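Coproheme decarboxylase (Thermus thermophilus, PDB 1VDH) catalyses the hydrogen-peroxide-dependent oxidative decarboxylation of Fe-coproporphyrin III to heme b, through harderoheme III, the last step of coproporphyrin-dependent heme synthesis. Local coordinates at residues 13-18 with 133-138; 53-56 with 60-63. One frame throughout, in Å; residues are numbered along the deposited sequence.

Interaction 1. Residues 13-18 with 133-138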
ATOM      1  N   GLU A  13      28.430  10.559  13.886  1.00 10.46           N
ATOM      2  CA  GLU A  13      28.236   9.570  12.832  1.00 11.23           C
ATOM      3  C   GLU A  13      29.437   8.652  12.694  1.00 12.46           C
ATOM      4  O   GLU A  13      30.580   9.096  12.802  1.00 10.52           O
ATOM      5  CB  GLU A  13      27.968  10.256  11.488  1.00 10.49           C
ATOM      6  CG  GLU A  13      26.562  10.824  11.335  1.00 11.85           C
ATOM      7  CD  GLU A  13      26.272  11.959  12.297  1.00 13.39           C
ATOM      8  OE1 GLU A  13      27.068  12.920  12.348  1.00 14.03           O
ATOM      9  OE2 GLU A  13      25.244  11.892  12.998  1.00 13.89           O
ATOM     10  N   GLY A  14      29.161   7.375  12.441  1.00 11.73           N
ATOM     11  CA  GLY A  14      30.216   6.395  12.267  1.00 10.87           C
ATOM     12  C   GLY A  14      30.116   5.766  10.892  1.00  9.86           C
ATOM     13  O   GLY A  14      29.905   6.463   9.895  1.00 10.27           O
ATOM     14  N   TRP A  15      30.258   4.447  10.835  1.00 10.01           N
ATOM     15  CA  TRP A  15      30.177   3.723   9.570  1.00  9.03           C
ATOM     16  C   TRP A  15      28.804   3.834   8.918  1.00  8.23           C
ATOM     17  O   TRP A  15      27.785   3.968   9.602  1.00  7.58           O
ATOM     18  CB  TRP A  15      30.483   2.236   9.782  1.00 10.61           C
ATOM     19  CG  TRP A  15      31.941   1.867   9.782  1.00 11.63           C
ATOM     20  CD1 TRP A  15      32.989   2.620   9.321  1.00 14.52           C
ATOM     21  CD2 TRP A  15      32.506   0.636  10.249  1.00 12.01           C
ATOM     22  NE1 TRP A  15      34.171   1.926   9.468  1.00 13.74           N
ATOM     23  CE2 TRP A  15      33.902   0.707  10.037  1.00 12.73           C
ATOM     24  CE3 TRP A  15      31.967  -0.524  10.829  1.00 12.34           C
ATOM     25  CZ2 TRP A  15      34.767  -0.335  10.386  1.00 12.73           C
ATOM     26  CZ3 TRP A  15      32.828  -1.562  11.176  1.00 11.42           C
ATOM     27  CH2 TRP A  15      34.214  -1.459  10.953  1.00  9.95           C
ATOM     28  N   HIS A  16      28.794   3.802   7.588  1.00  8.88           N
ATOM     29  CA  HIS A  16      27.560   3.839   6.813  1.00  7.10           C
ATOM     30  C   HIS A  16      27.086   2.394   6.779  1.00  8.28           C
ATOM     31  O   HIS A  16      27.897   1.471   6.796  1.00  6.08           O
ATOM     32  CB  HIS A  16      27.819   4.362   5.405  1.00  6.80           C
ATOM     33  CG  HIS A  16      28.166   5.818   5.366  1.00  7.50           C
ATOM     34  ND1 HIS A  16      27.635   6.686   4.436  1.00  7.00           N
ATOM     35  CD2 HIS A  16      28.977   6.560   6.158  1.00  6.46           C
ATOM     36  CE1 HIS A  16      28.105   7.901   4.655  1.00  7.98           C
ATOM     37  NE2 HIS A  16      28.921   7.852   5.693  1.00  7.82           N
ATOM     38  N   VAL A  17      25.773   2.204   6.743  1.00  8.44           N
ATOM     39  CA  VAL A  17      25.194   0.873   6.779  1.00  6.99           C
ATOM     40  C   VAL A  17      24.194   0.600   5.665  1.00  7.90           C
ATOM     41  O   VAL A  17      23.352   1.442   5.351  1.00  9.31           O
ATOM     42  CB  VAL A  17      24.444   0.655   8.119  1.00  6.81           C
ATOM     43  CG1 VAL A  17      24.058  -0.801   8.281  1.00  3.95           C
ATOM     44  CG2 VAL A  17      25.287   1.136   9.298  1.00  7.42           C
ATOM     45  N   LEU A  18      24.273  -0.595   5.094  1.00  6.98           N
ATOM     46  CA  LEU A  18      23.331  -0.994   4.062  1.00  7.98           C
ATOM     47  C   LEU A  18      22.717  -2.351   4.386  1.00  8.54           C
ATOM     48  O   LEU A  18      23.432  -3.336   4.598  1.00  8.53           O
ATOM     49  CB  LEU A  18      23.986  -1.057   2.678  1.00  8.19           C
ATOM     50  CG  LEU A  18      23.070  -1.613   1.573  1.00 12.03           C
ATOM     51  CD1 LEU A  18      21.898  -0.664   1.327  1.00 10.22           C
ATOM     52  CD2 LEU A  18      23.854  -1.827   0.285  1.00  9.46           C
ATOM     53  N   THR A 133      32.146   2.254  14.941  1.00  9.56           N
ATOM     54  CA  THR A 133      32.526   1.238  13.968  1.00 10.01           C
ATOM     55  C   THR A 133      32.228  -0.165  14.500  1.00  9.27           C
ATOM     56  O   THR A 133      33.128  -1.000  14.625  1.00  8.02           O
ATOM     57  CB  THR A 133      34.029   1.361  13.632  1.00 11.34           C
ATOM     58  OG1 THR A 133      34.797   1.255  14.839  1.00 14.19           O
ATOM     59  CG2 THR A 133      34.312   2.709  12.993  1.00 11.19           C
ATOM     60  N   PRO A 134      30.938  -0.470  14.723  1.00  9.21           N
ATOM     61  CA  PRO A 134      30.537  -1.781  15.244  1.00  9.19           C
ATOM     62  C   PRO A 134      30.714  -2.938  14.269  1.00 10.29           C
ATOM     63  O   PRO A 134      30.312  -2.859  13.104  1.00 10.22           O
ATOM     64  CB  PRO A 134      29.064  -1.564  15.588  1.00  8.49           C
ATOM     65  CG  PRO A 134      28.605  -0.662  14.471  1.00  6.40           C
ATOM     66  CD  PRO A 134      29.754   0.338  14.364  1.00  8.04           C
ATOM     67  N   ARG A 135      31.349  -4.002  14.745  1.00  9.32           N
ATOM     68  CA  ARG A 135      31.548  -5.195  13.932  1.00 10.30           C
ATOM     69  C   ARG A 135      30.346  -6.098  14.119  1.00  9.68           C
ATOM     70  O   ARG A 135      29.833  -6.233  15.228  1.00 10.03           O
ATOM     71  CB  ARG A 135      32.813  -5.949  14.351  1.00 10.84           C
ATOM     72  CG  ARG A 135      34.073  -5.534  13.614  1.00 13.69           C
ATOM     73  CD  ARG A 135      34.488  -4.108  13.944  1.00 14.82           C
ATOM     74  NE  ARG A 135      35.814  -3.808  13.407  1.00 13.47           N
ATOM     75  CZ  ARG A 135      36.460  -2.661  13.590  1.00 14.90           C
ATOM     76  NH1 ARG A 135      37.669  -2.495  13.064  1.00 12.71           N
ATOM     77  NH2 ARG A 135      35.892  -1.672  14.271  1.00 12.77           N
ATOM     78  N   VAL A 136      29.893  -6.702  13.026  1.00 10.32           N
ATOM     79  CA  VAL A 136      28.752  -7.609  13.055  1.00  9.80           C
ATOM     80  C   VAL A 136      29.180  -8.945  13.677  1.00 10.87           C
ATOM     81  O   VAL A 136      30.142  -9.562  13.218  1.00  9.42           O
ATOM     82  CB  VAL A 136      28.235  -7.865  11.620  1.00 11.08           C
ATOM     83  CG1 VAL A 136      27.116  -8.868  11.633  1.00  9.47           C
ATOM     84  CG2 VAL A 136      27.775  -6.561  10.986  1.00  9.82           C
ATOM     85  N   PRO A 137      28.487  -9.395  14.743  1.00 10.47           N
ATOM     86  CA  PRO A 137      28.835 -10.666  15.391  1.00 10.00           C
ATOM     87  C   PRO A 137      28.694 -11.859  14.444  1.00 11.40           C
ATOM     88  O   PRO A 137      27.859 -11.855  13.533  1.00  9.96           O
ATOM     89  CB  PRO A 137      27.881 -10.721  16.594  1.00 11.33           C
ATOM     90  CG  PRO A 137      26.740  -9.846  16.191  1.00 12.01           C
ATOM     91  CD  PRO A 137      27.407  -8.707  15.475  1.00  9.57           C
ATOM     92  N   LYS A 138      29.529 -12.874  14.651  1.00 12.03           N
ATOM     93  CA  LYS A 138      29.549 -14.038  13.771  1.00 13.16           C
ATOM     94  C   LYS A 138      28.808 -15.291  14.225  1.00 14.87           C
ATOM     95  O   LYS A 138      29.217 -16.406  13.908  1.00 15.78           O
ATOM     96  CB  LYS A 138      30.998 -14.389  13.426  1.00 15.83           C
ATOM     97  CG  LYS A 138      31.818 -13.195  12.957  1.00 16.81           C
ATOM     98  CD  LYS A 138      31.249 -12.597  11.685  1.00 18.79           C
ATOM     99  CE  LYS A 138      32.036 -11.375  11.261  1.00 19.99           C
ATOM    100  NZ  LYS A 138      31.531 -10.827   9.978  1.00 22.31           N
TER
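Trp15 lays one face of its indole on Thr133, joining strand 10-24 of the chlorite dismutase-type dimeric alpha-beta barrel to the loop that leads from strand 102-116 to strand 141-152. The contact is a CH-pi interaction: Thr133 CB stands 3.6 Å from the centroid of the six-membered ring, only 8° off its normal. The methyl, Thr133 CG2, spreads over the pyrrole side and reaches Trp15 NE1 at 3.6 Å. Thr133 CG2 lies anti to its own carbonyl carbon, which turns OG1 away from the indole and leaves the methyl to meet the ring. Near the ring plane, at the edge, Pro134 O approaches Trp15 CZ3 to 3.4 Å, while Pro134 CD packs more loosely on CE3. At the far corner the roles reverse, and Trp15 CH2 sits over the face of the Arg135 guanidinium, 3.7 Å from CZ, with the two planes 48° apart, so this is no parallel stack. The Arg135 chain bends at chi2 (66°) and folds back along its own loop. Backbone hydrogen bonds tie Trp15 to Val112 of strand 102-116 and to Leu132, just ahead of the loop segment. Arg131, predicted to bind the coproheme, lies near Pro134. The guanidinium is steadied by Arg135 NH2, which donates to Thr133 O at 2.9 Å, in the carbonyl plane.

Interaction 2. Residues 53-56 with 60-63; sequences ELEE and GSYG
Glu55 and Ser61 face each other where helix 34-56 ends and the chain turns through a short connection into strand 61-67, a helix-to-strand junction at the start of a strand paired on both sides in the barrel sheet. The side chain of Glu55 begins over the backbone of Gly60: CA makes a CA-H...O contact with Gly60 O at 3.3 Å, CB lies a little farther from the same oxygen, and CG packs at 3.5 Å from it. With CG anti to the backbone N (chi1 -177°) and the chain extended beyond it, CD is carried past Ser61 CA. At the tip OE1 comes near Tyr62 CE2, while OE2 takes two hydrogen bonds. Ser61 OG donates to OE2 at 2.7 Å from the anti side, and Tyr62 N donates to OE2 at 3.2 Å from above the carboxylate plane. Lys138 adds a salt bridge to OE2. Beside this, Leu54 CD2 presses on Gly60 CA at 3.5 Å, where a side chain on Gly60 would collide with the methyl; the backbone angles of Gly60 by themselves also call for glycine. A water bridges the two main chains, donating to Glu55 O and Gly60 O. Were Glu55 an alanine, Tyr62 N and the Ser61 hydroxyl would probably lose this acceptor, and Lys138 its carboxylate partner. Two neutral donors and one positive charge thus converge on a single oxygen, which would be expected to favour the ionised carboxylate and to fix its rotation.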
ATOM      1  N   GLU A  53      38.043  -9.804   3.828  1.00 19.06           N
ATOM      2  CA  GLU A  53      39.365  -9.178   3.856  1.00 19.70           C
ATOM      3  C   GLU A  53      39.283  -7.720   4.298  1.00 18.56           C
ATOM      4  O   GLU A  53      40.124  -7.235   5.053  1.00 17.68           O
ATOM      5  CB  GLU A  53      40.031  -9.289   2.482  1.00 23.29           C
ATOM      6  CG  GLU A  53      40.317 -10.733   2.067  1.00 28.55           C
ATOM      7  CD  GLU A  53      40.848 -10.870   0.644  1.00 33.09           C
ATOM      8  OE1 GLU A  53      41.352 -11.966   0.311  1.00 34.43           O
ATOM      9  OE2 GLU A  53      40.756  -9.900  -0.144  1.00 35.14           O
ATOM     10  N   LEU A  54      38.240  -7.041   3.842  1.00 17.21           N
ATOM     11  CA  LEU A  54      37.997  -5.644   4.180  1.00 16.17           C
ATOM     12  C   LEU A  54      37.702  -5.528   5.690  1.00 15.85           C
ATOM     13  O   LEU A  54      38.157  -4.599   6.369  1.00 13.83           O
ATOM     14  CB  LEU A  54      36.829  -5.162   3.317  1.00 19.84           C
ATOM     15  CG  LEU A  54      36.195  -3.782   3.353  1.00 23.59           C
ATOM     16  CD1 LEU A  54      35.586  -3.493   1.986  1.00 25.34           C
ATOM     17  CD2 LEU A  54      35.129  -3.744   4.429  1.00 25.25           C
ATOM     18  N   GLU A  55      36.978  -6.508   6.219  1.00 13.64           N
ATOM     19  CA  GLU A  55      36.639  -6.535   7.639  1.00 12.64           C
ATOM     20  C   GLU A  55      37.908  -6.794   8.455  1.00 13.29           C
ATOM     21  O   GLU A  55      38.133  -6.160   9.482  1.00 13.08           O
ATOM     22  CB  GLU A  55      35.598  -7.621   7.907  1.00 12.03           C
ATOM     23  CG  GLU A  55      35.109  -7.685   9.343  1.00 13.39           C
ATOM     24  CD  GLU A  55      34.042  -8.736   9.529  1.00 15.79           C
ATOM     25  OE1 GLU A  55      34.384  -9.936   9.547  1.00 18.12           O
ATOM     26  OE2 GLU A  55      32.857  -8.370   9.644  1.00 16.68           O
ATOM     27  N   GLU A  56      38.743  -7.714   7.977  1.00 14.04           N
ATOM     28  CA  GLU A  56      39.996  -8.029   8.658  1.00 16.75           C
ATOM     29  C   GLU A  56      40.918  -6.806   8.671  1.00 16.73           C
ATOM     30  O   GLU A  56      41.689  -6.610   9.610  1.00 18.45           O
ATOM     31  CB  GLU A  56      40.688  -9.215   7.980  1.00 18.13           C
ATOM     32  CG  GLU A  56      39.891 -10.515   8.073  1.00 22.03           C
ATOM     33  CD  GLU A  56      40.543 -11.685   7.344  1.00 24.47           C
ATOM     34  OE1 GLU A  56      40.087 -12.832   7.539  1.00 22.68           O
ATOM     35  OE2 GLU A  56      41.508 -11.466   6.576  1.00 26.46           O
ATOM     36  N   GLY A  60      35.513  -2.028   7.514  1.00 12.70           N
ATOM     37  CA  GLY A  60      34.086  -2.295   7.470  1.00 12.67           C
ATOM     38  C   GLY A  60      33.739  -3.611   8.137  1.00 12.00           C
ATOM     39  O   GLY A  60      34.580  -4.222   8.801  1.00 11.18           O
ATOM     40  N   SER A  61      32.500  -4.054   7.955  1.00  9.90           N
ATOM     41  CA  SER A  61      32.042  -5.311   8.537  1.00  8.95           C
ATOM     42  C   SER A  61      30.839  -5.812   7.741  1.00  9.26           C
ATOM     43  O   SER A  61      30.226  -5.047   6.988  1.00  9.03           O
ATOM     44  CB  SER A  61      31.666  -5.100  10.011  1.00  9.52           C
ATOM     45  OG  SER A  61      31.432  -6.335  10.668  1.00  9.61           O
ATOM     46  N   TYR A  62      30.519  -7.096   7.880  1.00  8.57           N
ATOM     47  CA  TYR A  62      29.381  -7.666   7.162  1.00  8.50           C
ATOM     48  C   TYR A  62      28.784  -8.884   7.863  1.00  9.39           C
ATOM     49  O   TYR A  62      29.374  -9.451   8.784  1.00 10.48           O
ATOM     50  CB  TYR A  62      29.787  -8.082   5.743  1.00  8.81           C
ATOM     51  CG  TYR A  62      30.427  -9.457   5.683  1.00 12.16           C
ATOM     52  CD1 TYR A  62      29.698 -10.566   5.251  1.00 12.17           C
ATOM     53  CD2 TYR A  62      31.738  -9.658   6.116  1.00 10.56           C
ATOM     54  CE1 TYR A  62      30.256 -11.841   5.256  1.00 13.21           C
ATOM     55  CE2 TYR A  62      32.305 -10.934   6.126  1.00 13.28           C
ATOM     56  CZ  TYR A  62      31.557 -12.018   5.695  1.00 13.67           C
ATOM     57  OH  TYR A  62      32.103 -13.282   5.699  1.00 17.64           O
ATOM     58  N   GLY A  63      27.633  -9.306   7.355  1.00  9.10           N
ATOM     59  CA  GLY A  63      26.943 -10.468   7.871  1.00  8.53           C
ATOM     60  C   GLY A  63      25.902 -10.906   6.864  1.00  7.85           C
ATOM     61  O   GLY A  63      25.318 -10.068   6.168  1.00  7.20           O
TER
HETATM   62  O   HOH W   1      36.473  -4.254  10.641  1.00 26.44           O

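Interaction 2 is nested along the chain inside the long loop closed by interaction 1: strand segment 13-18 comes first, then helix end 53-56 and strand start 60-63, and last the loop segment 133-138. Their centres are 9 Å apart, and both reach the same antiparallel sheet, in which strand 74-80 pairs with strand 10-24 on one side and strand 61-67 on the other. They also touch directly. Val136 N probably hydrogen-bonds to Ser61 OG at 2.8 Å, and Trp15 CZ2 packs against Gly60 N. The loop 133-138, close to the predicted coproheme-binding Arg131, is thus tied both to the sheet and to the helix-to-strand turn.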